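Local coordinates for mandelate racemase/muconate lactonizing enzyme, C-terminal domain protein (Paracoccus denitrificans, PDB 4DWD) that binds divalent metal ions, magnesium and calcium among them, and probably acts as a hydro-lyase of the enolase superfamily, at residues B[148-153]-B[325-330]; B[270-275]-B[306-311]. All coordinates share one frame; numbering follows the deposited sequence.

Interaction 1 (B[148-153]-B[325-330]); sequences ARRVEA and LADRWD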
loop_
_atom_site.group_PDB
_atom_site.type_symbol
_atom_site.label_atom_id
_atom_site.label_comp_id
_atom_site.label_asym_id
_atom_site.label_seq_id
_atom_site.Cartn_x
_atom_site.Cartn_y
_atom_site.Cartn_z
ATOM N N ALA B 148 32.166 28.154 -17.938
ATOM C CA ALA B 148 32.613 29.530 -17.730
ATOM C C ALA B 148 32.238 30.401 -18.931
ATOM O O ALA B 148 31.773 31.527 -18.761
ATOM C CB ALA B 148 34.112 29.576 -17.483
ATOM N N ARG B 149 32.418 29.865 -20.138
ATOM C CA ARG B 149 32.086 30.609 -21.363
ATOM C C ARG B 149 30.600 30.995 -21.421
ATOM O O ARG B 149 30.263 32.158 -21.678
ATOM C CB ARG B 149 32.469 29.787 -22.594
ATOM C CG ARG B 149 32.325 30.520 -23.918
ATOM C CD ARG B 149 32.576 29.583 -25.088
ATOM N NE ARG B 149 31.468 28.645 -25.297
ATOM C CZ ARG B 149 30.332 28.943 -25.927
ATOM N NH1 ARG B 149 30.137 30.166 -26.411
ATOM N NH2 ARG B 149 29.385 28.017 -26.061
ATOM N N ARG B 150 29.722 30.019 -21.181
ATOM C CA ARG B 150 28.277 30.231 -21.274
ATOM C C ARG B 150 27.822 31.194 -20.175
ATOM O O ARG B 150 26.986 32.065 -20.403
ATOM C CB ARG B 150 27.519 28.903 -21.142
ATOM C CG ARG B 150 27.761 27.852 -22.228
ATOM C CD ARG B 150 26.940 28.050 -23.506
ATOM N NE ARG B 150 25.533 28.352 -23.222
ATOM C CZ ARG B 150 24.545 27.463 -23.180
ATOM N NH1 ARG B 150 24.761 26.177 -23.452
ATOM N NH2 ARG B 150 23.326 27.878 -22.868
ATOM N N VAL B 151 28.378 31.036 -18.974
ATOM C CA VAL B 151 27.993 31.889 -17.848
ATOM C C VAL B 151 28.377 33.346 -18.086
ATOM O O VAL B 151 27.579 34.248 -17.829
ATOM C CB VAL B 151 28.559 31.371 -16.505
ATOM C CG1 VAL B 151 28.456 32.433 -15.413
ATOM C CG2 VAL B 151 27.809 30.119 -16.097
ATOM N N GLU B 152 29.578 33.565 -18.617
ATOM C CA GLU B 152 30.032 34.919 -18.952
ATOM C C GLU B 152 29.083 35.560 -19.975
ATOM O O GLU B 152 28.752 36.744 -19.867
ATOM C CB GLU B 152 31.475 34.905 -19.483
ATOM C CG GLU B 152 32.144 36.283 -19.571
ATOM C CD GLU B 152 31.696 37.118 -20.763
ATOM O OE1 GLU B 152 31.268 36.548 -21.797
ATOM O OE2 GLU B 152 31.770 38.362 -20.667
ATOM N N ALA B 153 28.644 34.768 -20.949
ATOM C CA ALA B 153 27.819 35.275 -22.053
ATOM C C ALA B 153 26.370 35.540 -21.639
ATOM O O ALA B 153 25.723 36.472 -22.147
ATOM C CB ALA B 153 27.866 34.300 -23.222
ATOM N N LEU B 325 17.716 27.488 -21.412
ATOM C CA LEU B 325 18.442 28.017 -22.565
ATOM C C LEU B 325 19.561 27.044 -22.942
ATOM O O LEU B 325 20.642 27.019 -22.325
ATOM C CB LEU B 325 18.979 29.428 -22.298
ATOM C CG LEU B 325 19.798 30.046 -23.450
ATOM C CD1 LEU B 325 18.923 30.255 -24.687
ATOM C CD2 LEU B 325 20.429 31.350 -22.995
ATOM N N ALA B 326 19.285 26.231 -23.958
ATOM C CA ALA B 326 20.186 25.134 -24.322
ATOM C C ALA B 326 21.252 25.528 -25.354
ATOM O O ALA B 326 21.301 26.670 -25.814
ATOM C CB ALA B 326 19.385 23.918 -24.780
ATOM N N ASP B 327 22.093 24.559 -25.713
ATOM C CA ASP B 327 23.270 24.787 -26.550
ATOM C C ASP B 327 22.948 25.345 -27.923
ATOM O O ASP B 327 21.907 25.058 -28.501
ATOM C CB ASP B 327 24.054 23.486 -26.724
ATOM C CG ASP B 327 24.190 22.709 -25.424
ATOM O OD1 ASP B 327 23.181 22.113 -24.995
ATOM O OD2 ASP B 327 25.298 22.693 -24.850
ATOM N N ARG B 328 23.874 26.147 -28.438
ATOM C CA ARG B 328 23.820 26.624 -29.820
ATOM C C ARG B 328 22.538 27.374 -30.148
ATOM O O ARG B 328 21.991 27.257 -31.250
ATOM C CB ARG B 328 24.062 25.471 -30.812
ATOM C CG ARG B 328 25.395 24.756 -30.645
ATOM C CD ARG B 328 26.580 25.690 -30.848
ATOM N NE ARG B 328 26.409 26.556 -32.018
ATOM C CZ ARG B 328 26.773 26.240 -33.259
ATOM N NH1 ARG B 328 27.348 25.066 -33.515
ATOM N NH2 ARG B 328 26.566 27.102 -34.249
ATOM N N TRP B 329 22.081 28.173 -29.191
ATOM C CA TRP B 329 20.917 29.011 -29.406
ATOM C C TRP B 329 21.131 30.044 -30.490
ATOM O O TRP B 329 20.160 30.591 -31.017
ATOM C CB TRP B 329 20.442 29.648 -28.101
ATOM C CG TRP B 329 21.506 30.328 -27.256
ATOM C CD1 TRP B 329 22.284 29.771 -26.234
ATOM C CD2 TRP B 329 21.881 31.748 -27.293
ATOM N NE1 TRP B 329 23.113 30.723 -25.679
ATOM C CE2 TRP B 329 22.924 31.928 -26.272
ATOM C CE3 TRP B 329 21.484 32.845 -28.055
ATOM C CZ2 TRP B 329 23.513 33.160 -26.031
ATOM C CZ3 TRP B 329 22.090 34.082 -27.805
ATOM C CH2 TRP B 329 23.089 34.233 -26.825
ATOM N N ASP B 330 22.395 30.304 -30.843
ATOM C CA ASP B 330 22.734 31.180 -31.968
ATOM C C ASP B 330 22.087 30.726 -33.275
ATOM O O ASP B 330 21.862 31.548 -34.169
ATOM C CB ASP B 330 24.262 31.272 -32.149
ATOM C CG ASP B 330 24.895 29.929 -32.525
ATOM O OD1 ASP B 330 25.479 29.812 -33.619
ATOM O OD2 ASP B 330 24.829 28.983 -31.729
HETATM O O HOH W 1 27.031 24.873 -24.730
#
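Arg150 reaches across from its helix and gives a hydrogen bond from NH2 to the backbone O of Leu325, at 2.9 Å and with a bent N-H...O angle of 143°. The oxygen lies in the guanidinium plane, while the nitrogen stands well above the carbonyl plane. This is a seam of the enolase-type barrel: helix 140-154 follows strand 125-132, and the loop after strand 323-325 begins where that late strand pairs with the same early one. On the other branch, NH1 of Arg150 and OD2 of Asp327 form a long salt bridge of 3.8 Å. A water fills in for the distance, accepting from Arg150 NH1 at 2.9 Å and lying 2.8 Å from Asp327 OD2. Arg150 NH1 also binds Ser131 O, and Arg150 NE pairs with Glu154. Asp327 has its own stronger partner, Arg162, beside a bond from Gly133 N, and its side chain lies about 9 Å from that of Asp197, a known calcium ligand, though none is bound to this chain.

To present both branches at once, the arginine bends at chi2 (-82°) and again at chi3. Its charge, in a buried place, is thus met by two carboxylates, two backbone carbonyls and a water. Trp329 sets the edge of its indole beside the guanidinium, CD1 lying 4.0 Å from Arg150 NH2 with the two planes 61° apart. Trp329 NE1 and Arg150 NE both reach OE2 of Glu154, which is likely to restrain the turn of the ring. Farther out, Arg328 holds Asp330 side-on, NE and NH2 each meeting one carboxylate oxygen. Leu325 completes the packing beneath the indole: its CD2 sits 3.8 Å from the plane of the Trp329 ring, offset toward the rim.

Interaction 2 (B[270-275]-B[306-311]); sequences PDIVKM and HFANIH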
loop_
_atom_site.group_PDB
_atom_site.type_symbol
_atom_site.label_atom_id
_atom_site.label_comp_id
_atom_site.label_asym_id
_atom_site.label_seq_id
_atom_site.Cartn_x
_atom_site.Cartn_y
_atom_site.Cartn_z
ATOM N N PRO B 270 7.738 18.189 -18.973
ATOM C CA PRO B 270 7.335 17.934 -20.355
ATOM C C PRO B 270 7.747 19.116 -21.267
ATOM O O PRO B 270 8.027 20.224 -20.781
ATOM C CB PRO B 270 5.812 17.818 -20.248
ATOM C CG PRO B 270 5.457 18.728 -19.105
ATOM C CD PRO B 270 6.594 18.561 -18.120
ATOM N N ASP B 271 7.776 18.866 -22.575
ATOM C CA ASP B 271 8.315 19.824 -23.562
ATOM C C ASP B 271 7.205 20.191 -24.529
ATOM O O ASP B 271 6.610 19.312 -25.181
ATOM C CB ASP B 271 9.510 19.177 -24.300
ATOM C CG ASP B 271 10.202 20.104 -25.268
ATOM O OD1 ASP B 271 9.538 20.921 -25.929
ATOM O OD2 ASP B 271 11.442 19.974 -25.396
ATOM N N ILE B 272 6.970 21.495 -24.654
ATOM C CA ILE B 272 5.887 22.046 -25.466
ATOM C C ILE B 272 5.913 21.684 -26.962
ATOM O O ILE B 272 4.863 21.742 -27.624
ATOM C CB ILE B 272 5.847 23.594 -25.255
ATOM C CG1 ILE B 272 4.495 24.218 -25.614
ATOM C CG2 ILE B 272 7.016 24.308 -25.943
ATOM C CD1 ILE B 272 4.282 25.500 -24.840
ATOM N N VAL B 273 7.091 21.338 -27.498
ATOM C CA VAL B 273 7.184 20.914 -28.898
ATOM C C VAL B 273 7.263 19.402 -29.047
ATOM O O VAL B 273 7.267 18.881 -30.179
ATOM C CB VAL B 273 8.336 21.597 -29.682
ATOM C CG1 VAL B 273 8.159 23.100 -29.691
ATOM C CG2 VAL B 273 9.716 21.223 -29.161
ATOM N N LYS B 274 7.304 18.696 -27.914
ATOM C CA LYS B 274 7.233 17.228 -27.934
ATOM C C LYS B 274 5.816 16.699 -27.739
ATOM O O LYS B 274 5.497 15.593 -28.183
ATOM C CB LYS B 274 8.143 16.607 -26.864
ATOM C CG LYS B 274 9.618 16.864 -27.131
ATOM C CD LYS B 274 10.458 16.172 -26.064
ATOM C CE LYS B 274 11.947 16.451 -26.223
ATOM N NZ LYS B 274 12.512 15.755 -27.420
HETATM N N MSE B 275 4.985 17.469 -27.047
HETATM C CA MSE B 275 3.629 17.040 -26.691
HETATM C C MSE B 275 2.835 18.260 -26.323
HETATM O O MSE B 275 3.394 19.250 -25.819
HETATM C CB MSE B 275 3.682 16.055 -25.505
HETATM C CG MSE B 275 4.261 16.629 -24.203
HETATM SE SE MSE B 275 2.886 17.484 -23.075
HETATM C CE MSE B 275 2.145 15.849 -22.280
ATOM N N HIS B 306 10.702 28.129 -28.146
ATOM C CA HIS B 306 11.054 29.006 -27.044
ATOM C C HIS B 306 9.946 29.984 -26.768
ATOM O O HIS B 306 9.577 30.202 -25.613
ATOM C CB HIS B 306 12.341 29.747 -27.365
ATOM C CG HIS B 306 12.658 30.834 -26.388
ATOM N ND1 HIS B 306 13.211 30.590 -25.175
ATOM C CD2 HIS B 306 12.479 32.209 -26.475
ATOM C CE1 HIS B 306 13.381 31.757 -24.526
ATOM N NE2 HIS B 306 12.943 32.749 -25.325
ATOM N N PHE B 307 9.399 30.584 -27.821
ATOM C CA PHE B 307 8.339 31.569 -27.642
ATOM C C PHE B 307 7.088 30.938 -27.032
ATOM O O PHE B 307 6.492 31.502 -26.115
ATOM C CB PHE B 307 8.033 32.277 -28.964
ATOM C CG PHE B 307 8.913 33.465 -29.222
ATOM C CD1 PHE B 307 10.264 33.303 -29.524
ATOM C CD2 PHE B 307 8.383 34.742 -29.185
ATOM C CE1 PHE B 307 11.068 34.403 -29.766
ATOM C CE2 PHE B 307 9.178 35.846 -29.425
ATOM C CZ PHE B 307 10.529 35.678 -29.712
ATOM N N ALA B 308 6.688 29.766 -27.527
ATOM C CA ALA B 308 5.555 29.069 -26.918
ATOM C C ALA B 308 5.795 28.803 -25.436
ATOM O O ALA B 308 4.932 29.055 -24.594
ATOM C CB ALA B 308 5.278 27.770 -27.658
ATOM N N ASN B 309 6.993 28.315 -25.135
ATOM C CA ASN B 309 7.403 28.008 -23.766
ATOM C C ASN B 309 7.307 29.224 -22.848
ATOM O O ASN B 309 6.733 29.129 -21.758
ATOM C CB ASN B 309 8.825 27.427 -23.778
ATOM C CG ASN B 309 9.222 26.759 -22.464
ATOM O OD1 ASN B 309 8.455 26.001 -21.879
ATOM N ND2 ASN B 309 10.451 27.018 -22.017
ATOM N N ILE B 310 7.853 30.365 -23.279
ATOM C CA ILE B 310 7.798 31.554 -22.406
ATOM C C ILE B 310 6.389 32.164 -22.253
ATOM O O ILE B 310 6.059 32.680 -21.191
ATOM C CB ILE B 310 8.879 32.619 -22.724
ATOM C CG1 ILE B 310 8.655 33.250 -24.106
ATOM C CG2 ILE B 310 10.285 32.023 -22.551
ATOM C CD1 ILE B 310 9.564 34.436 -24.380
ATOM N N HIS B 311 5.535 32.079 -23.273
ATOM C CA HIS B 311 4.141 32.491 -23.053
ATOM C C HIS B 311 3.509 31.665 -21.955
ATOM O O HIS B 311 2.864 32.203 -21.053
ATOM C CB HIS B 311 3.314 32.416 -24.330
ATOM C CG HIS B 311 3.507 33.602 -25.249
ATOM N ND1 HIS B 311 2.780 34.734 -25.130
ATOM C CD2 HIS B 311 4.381 33.800 -26.318
ATOM C CE1 HIS B 311 3.165 35.616 -26.078
ATOM N NE2 HIS B 311 4.146 35.043 -26.805
HETATM O O HOH W 2 8.654 23.412 -23.194
#
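Ile272 pushes its CD1 against helix 304-314 at Ala308, 3.8 Å from Ala308 CB and 3.6 Å from Ala308 O. With CG1 anti to the backbone N (chi1 -159°) and the chain extended beyond it, the methyl reaches the Ala308 carbonyl. The other branch, CG2, comes to rest beside Asn309, 4.1 Å from its backbone N. A single water supplies the polar link, accepting from Ile272 N and donating to Asn309 OD1, which gives the buried backbone N-H of Ile272 a partner.

The loop and the helix descend from two adjacent parallel strands, 267-268 and 294-295, of the enolase-type barrel, so the isoleucine packs between the loop after the first strand and the helix after the second. Ile278 and Met281 of helix 277-291 also touch Ile272, and Ile100 of helix 90-110 packs on both Ala308 and Val273. Cut back to an alanine, Ile272 loses both of its branches, and a gap would probably open beside Ala308 CB and the backbone N of Asn309.

What sets the isoleucine in place is the tight turn around Asp271. Its OD1 accepts from Val273 N at 2.9 Å, nearly straight at 165°, an Asx turn, with the donor on the anti side and tilted out of the carboxylate plane. The backbone O of Asp271 is doubly used, accepting from Lys274 N at 2.9 Å and from the N of Met275, modelled as selenomethionine, at 3.1 Å. The other carboxylate oxygen, OD2, binds His298 ND1, a pairing that resembles the His-Asp dyad of mandelate racemase. Asn309 meanwhile packs its side chain against Pro297 and Gln299, just beside that histidine.

Overall arrangement
Both contacts belong to the barrel, their centres 19 Å and their nearest atoms about 6 Å apart. Along the sequence the order is 148-153, 270-275, 306-311, 325-330, so interaction 2 falls within the span that interaction 1 brackets. Interaction 1 joins an early helix to the loop after a late strand, where the barrel closes; interaction 2 joins the loop after strand 267-268 to helix 304-314, nearer the centre of the chain. That helix is followed, after a short connection, by strand 323-325, which leads into interaction 1. Both lie near the metal site, without calcium in this chain: the Glu249 side chain is about 9 Å from that of Ala326 and about 11 Å from that of Asn309.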